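Cytochrome c7 (Geobacter sulfurreducens, PDB 3H4N) probably carries electrons through its three covalently attached haems as part of the Fe(III) respiration of this bacterium. Local coordinates at residues A[9-14]-A[67-71]. Coordinates in Å, arbitrary orientation, origin at the centre of the assembly. Numbering follows the deposited sequence.
Sequences AKNGNV and GECHK. With HEM (protoporphyrin IX containing Fe), chain E.
The His70 imidazole is overlapped on one face by the Asn11 amide, whose ND2 sits 3.2 Å from His70 CG, while Ala9 CB meets the ring edge 3.6 Å from CE1. At one end of the ring NE2 binds the haem iron at 2.0 Å, with His49 as the other axial ligand; at the other, ND1 donates to Gly12 O (2.8 Å, 160°). With chi1 at m and chi2 at -73°, the ring is held from two sides, by the iron at NE2 and by the carbonyl at ND1. The carbonyl is presented by the loop between strands 5-7 and 14-16, which folds as a type I turn from Ala9 to Gly12, closed by Gly12 N to Ala9 O at 3.0 Å. Gly12, at phi/psi 131/127, packs its CA 4.4 Å from that of Lys71; a CB there would clash with Lys71 N. One residue on, Lys71 N donates to Asn13 O (3.1 Å), and a water bridges Asn13 N and Lys71 O, 3.0 Å from each, so Lys71, the last modelled residue, is tied to Asn13 both directly and through the water. Asn13 OD1 turns back to accept from Ala9 N (3.1 Å). Val14 (chi1 t) sets CG1 3.9 Å from Cys69 CB and CG2 3.8 Å from haem CHD, and its side chain also reaches a second haem. Cys69 SG is joined to haem CAC at 2.0 Å, and Lys10 N and Lys10 NZ each donate a hydrogen bond to propionate O2A (2.8 Å). Cys69, at the end of the short helix 66-69, and His70 just past it close a CXXCH motif, whose histidine, hydrogen-bonded through ND1 to a backbone carbonyl, completes the bis-histidine c-type haem site characteristic of the cytochrome c3/c7 family.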
ATOM      1  N   ALA A   9      -6.807  10.419   3.524  1.00  7.31           N
ATOM      2  CA  ALA A   9      -6.186  10.641   4.827  1.00  7.60           C
ATOM      3  C   ALA A   9      -6.235  12.139   5.098  1.00  7.86           C
ATOM      4  O   ALA A   9      -5.984  12.940   4.218  1.00  8.45           O
ATOM      5  CB  ALA A   9      -4.745  10.123   4.815  1.00  7.47           C
ATOM      6  N   LYS A  10      -6.555  12.518   6.322  1.00  8.17           N
ATOM      7  CA  LYS A  10      -6.755  13.933   6.623  1.00  8.66           C
ATOM      8  C   LYS A  10      -5.464  14.755   6.490  1.00  8.72           C
ATOM      9  O   LYS A  10      -5.517  15.956   6.259  1.00  9.56           O
ATOM     10  CB  LYS A  10      -7.376  14.102   8.003  1.00  9.19           C
ATOM     11  CG  LYS A  10      -6.505  13.657   9.142  1.00 10.41           C
ATOM     12  CD  LYS A  10      -7.130  14.008  10.491  1.00 11.59           C
ATOM     13  CE  LYS A  10      -8.530  13.407  10.671  1.00 11.80           C
ATOM     14  NZ  LYS A  10      -8.600  11.946  10.322  1.00 12.49           N
ATOM     15  N   ASN A  11      -4.318  14.090   6.628  1.00  8.30           N
ATOM     16  CA  ASN A  11      -2.994  14.709   6.482  1.00  8.12           C
ATOM     17  C   ASN A  11      -2.439  14.673   5.049  1.00  8.07           C
ATOM     18  O   ASN A  11      -1.311  15.076   4.805  1.00  9.27           O
ATOM     19  CB  ASN A  11      -1.995  14.079   7.466  1.00  7.79           C
ATOM     20  CG  ASN A  11      -1.844  12.578   7.279  1.00  7.29           C
ATOM     21  OD1 ASN A  11      -2.826  11.855   7.107  1.00  7.87           O
ATOM     22  ND2 ASN A  11      -0.611  12.103   7.319  1.00  7.62           N
ATOM     23  N   GLY A  12      -3.258  14.208   4.108  1.00  7.57           N
ATOM     24  CA  GLY A  12      -2.940  14.179   2.692  1.00  7.12           C
ATOM     25  C   GLY A  12      -3.232  12.800   2.132  1.00  6.81           C
ATOM     26  O   GLY A  12      -2.754  11.786   2.659  1.00  7.26           O
ATOM     27  N   ASN A  13      -4.011  12.732   1.065  1.00  6.74           N
ATOM     28  CA  ASN A  13      -4.360  11.464   0.446  1.00  6.80           C
ATOM     29  C   ASN A  13      -3.130  10.746  -0.109  1.00  6.82           C
ATOM     30  O   ASN A  13      -2.153  11.371  -0.489  1.00  7.43           O
ATOM     31  CB  ASN A  13      -5.378  11.665  -0.682  1.00  7.14           C
ATOM     32  CG  ASN A  13      -6.701  12.232  -0.200  1.00  7.52           C
ATOM     33  OD1 ASN A  13      -7.049  12.145   0.979  1.00  8.58           O
ATOM     34  ND2 ASN A  13      -7.441  12.843  -1.123  1.00  9.23           N
ATOM     35  N   VAL A  14      -3.212   9.423  -0.163  1.00  6.60           N
ATOM     36  CA  VAL A  14      -2.151   8.574  -0.653  1.00  7.33           C
ATOM     37  C   VAL A  14      -2.631   7.886  -1.923  0.50  7.54           C
ATOM     38  O   VAL A  14      -3.696   7.285  -1.928  0.50  8.23           O
ATOM     39  CB  VAL A  14      -1.806   7.519   0.400  1.00  6.89           C
ATOM     40  CG1 VAL A  14      -0.665   6.618  -0.071  1.00  7.95           C
ATOM     41  CG2 VAL A  14      -1.453   8.169   1.734  1.00  7.25           C
ATOM     42  N   GLY A  67       5.603  12.375   3.979  1.00  6.69           N
ATOM     43  CA  GLY A  67       5.211  13.192   2.841  1.00  6.87           C
ATOM     44  C   GLY A  67       5.433  12.549   1.490  1.00  7.09           C
ATOM     45  O   GLY A  67       4.903  13.027   0.484  1.00  8.24           O
ATOM     46  N   GLU A  68       6.207  11.465   1.454  1.00  7.30           N
ATOM     47  CA  GLU A  68       6.343  10.659   0.236  1.00  7.46           C
ATOM     48  C   GLU A  68       5.061   9.894  -0.097  1.00  7.84           C
ATOM     49  O   GLU A  68       4.790   9.629  -1.269  1.00  9.43           O
ATOM     50  CB  GLU A  68       7.551   9.723   0.335  1.00  7.55           C
ATOM     51  CG  GLU A  68       8.894  10.454   0.399  1.00  8.33           C
ATOM     52  CD  GLU A  68      10.077   9.538   0.687  1.00  9.41           C
ATOM     53  OE1 GLU A  68      11.215   9.971   0.452  1.00 12.77           O
ATOM     54  OE2 GLU A  68       9.889   8.396   1.144  1.00  9.43           O
ATOM     55  N   CYS A  69       4.268   9.549   0.919  1.00  6.88           N
ATOM     56  CA  CYS A  69       2.938   8.984   0.681  1.00  6.45           C
ATOM     57  C   CYS A  69       1.813  10.008   0.761  1.00  6.27           C
ATOM     58  O   CYS A  69       0.963  10.064  -0.126  1.00  6.50           O
ATOM     59  CB  CYS A  69       2.645   7.865   1.676  1.00  6.44           C
ATOM     60  SG  CYS A  69       3.600   6.387   1.336  1.00  6.78           S
ATOM     61  N   HIS A  70       1.785  10.775   1.846  1.00  5.97           N
ATOM     62  CA  HIS A  70       0.700  11.729   2.142  1.00  6.42           C
ATOM     63  C   HIS A  70       0.941  13.041   1.418  1.00  6.99           C
ATOM     64  O   HIS A  70       1.901  13.748   1.711  1.00  7.70           O
ATOM     65  CB  HIS A  70       0.634  11.989   3.666  1.00  6.02           C
ATOM     66  CG  HIS A  70       0.183  10.799   4.459  1.00  5.61           C
ATOM     67  ND1 HIS A  70      -1.123  10.366   4.451  1.00  5.41           N
ATOM     68  CD2 HIS A  70       0.855   9.957   5.283  1.00  5.11           C
ATOM     69  CE1 HIS A  70      -1.229   9.295   5.225  1.00  5.05           C
ATOM     70  NE2 HIS A  70      -0.043   9.027   5.741  1.00  4.93           N
ATOM     71  N   LYS A  71       0.054  13.362   0.482  1.00  7.47           N
ATOM     72  CA  LYS A  71       0.220  14.538  -0.371  1.00  8.46           C
ATOM     73  C   LYS A  71      -1.041  15.403  -0.351  1.00  8.61           C
ATOM     74  O   LYS A  71      -2.137  14.915  -0.540  1.00  9.35           O
ATOM     75  CB  LYS A  71       0.601  14.097  -1.794  1.00  9.54           C
ATOM     76  CG  LYS A  71       1.964  13.387  -1.813  1.00 10.80           C
ATOM     77  CD  LYS A  71       2.543  13.118  -3.178  1.00 13.08           C
ATOM     78  CE  LYS A  71       3.908  12.449  -3.075  1.00 12.75           C
ATOM     79  NZ  LYS A  71       4.936  13.276  -2.370  1.00 12.68           N
TER
HETATM   80  CHA HEM E  74      -2.965   6.787   7.508  1.00  5.22           C
HETATM   81  CHB HEM E  74       0.243   9.863   9.426  1.00  5.49           C
HETATM   82  CHC HEM E  74       3.657   7.609   6.893  1.00  4.12           C
HETATM   83  CHD HEM E  74       0.281   5.670   4.086  1.00  4.02           C
HETATM   84  C1A HEM E  74      -2.427   7.803   8.266  1.00  4.87           C
HETATM   85  C2A HEM E  74      -3.137   8.650   9.203  1.00  5.71           C
HETATM   86  C3A HEM E  74      -2.235   9.502   9.726  1.00  4.95           C
HETATM   87  C4A HEM E  74      -0.941   9.207   9.145  1.00  4.86           C
HETATM   88  CMA HEM E  74      -2.473  10.621  10.754  1.00  5.90           C
HETATM   89  CAA HEM E  74      -4.658   8.588   9.489  1.00  7.45           C
HETATM   90  CBA HEM E  74      -5.357   9.501   8.479  1.00  8.36           C
HETATM   91  CGA HEM E  74      -6.862   9.559   8.617  1.00 10.33           C
HETATM   92  O1A HEM E  74      -7.482   8.619   9.158  1.00 13.35           O
HETATM   93  O2A HEM E  74      -7.463  10.546   8.141  1.00  8.92           O
HETATM   94  C1B HEM E  74       1.480   9.479   8.936  1.00  4.67           C
HETATM   95  C2B HEM E  74       2.765   9.944   9.410  1.00  4.76           C
HETATM   96  C3B HEM E  74       3.712   9.322   8.705  1.00  4.75           C
HETATM   97  C4B HEM E  74       3.032   8.433   7.788  1.00  4.36           C
HETATM   98  CMB HEM E  74       2.922  11.028  10.503  1.00  5.62           C
HETATM   99  CAB HEM E  74       5.248   9.425   8.836  1.00  5.73           C
HETATM  100  CBB HEM E  74       5.762   9.157  10.080  1.00  6.34           C
HETATM  101  C1C HEM E  74       3.055   6.919   5.864  1.00  4.51           C
HETATM  102  C2C HEM E  74       3.734   6.288   4.746  1.00  5.32           C
HETATM  103  C3C HEM E  74       2.781   5.765   3.952  1.00  5.95           C
HETATM  104  C4C HEM E  74       1.495   6.027   4.562  1.00  4.63           C
HETATM  105  CMC HEM E  74       5.259   6.298   4.547  1.00  6.63           C
HETATM  106  CAC HEM E  74       2.939   4.983   2.626  1.00  6.85           C
HETATM  107  CBC HEM E  74       3.810   3.939   2.562  1.00  6.39           C
HETATM  108  C1D HEM E  74      -0.888   5.760   4.781  1.00  4.97           C
HETATM  109  C2D HEM E  74      -2.103   5.166   4.336  1.00  5.63           C
HETATM  110  C3D HEM E  74      -3.102   5.476   5.400  1.00  5.37           C
HETATM  111  C4D HEM E  74      -2.404   6.244   6.389  1.00  4.85           C
HETATM  112  CMD HEM E  74      -2.331   4.374   3.055  1.00  7.10           C
HETATM  113  CAD HEM E  74      -4.559   5.018   5.406  1.00  5.76           C
HETATM  114  CBD HEM E  74      -5.522   5.885   4.592  1.00  7.20           C
HETATM  115  CGD HEM E  74      -6.908   5.238   4.443  0.50  7.92           C
HETATM  116  O1D HEM E  74      -7.083   4.040   4.774  0.50  9.64           O
HETATM  117  O2D HEM E  74      -7.899   5.887   3.992  0.50  8.30           O
HETATM  118  NA  HEM E  74      -1.101   8.168   8.241  1.00  5.26           N
HETATM  119  NB  HEM E  74       1.679   8.535   7.950  1.00  4.22           N
HETATM  120  NC  HEM E  74       1.699   6.746   5.699  1.00  4.88           N
HETATM  121  ND  HEM E  74      -1.094   6.402   5.988  1.00  5.20           N
HETATM  122 FE   HEM E  74       0.316   7.447   6.991  1.00  5.06          FE
HETATM  123  O   HOH W   1      -5.083  15.269  -0.202  1.00 12.64           O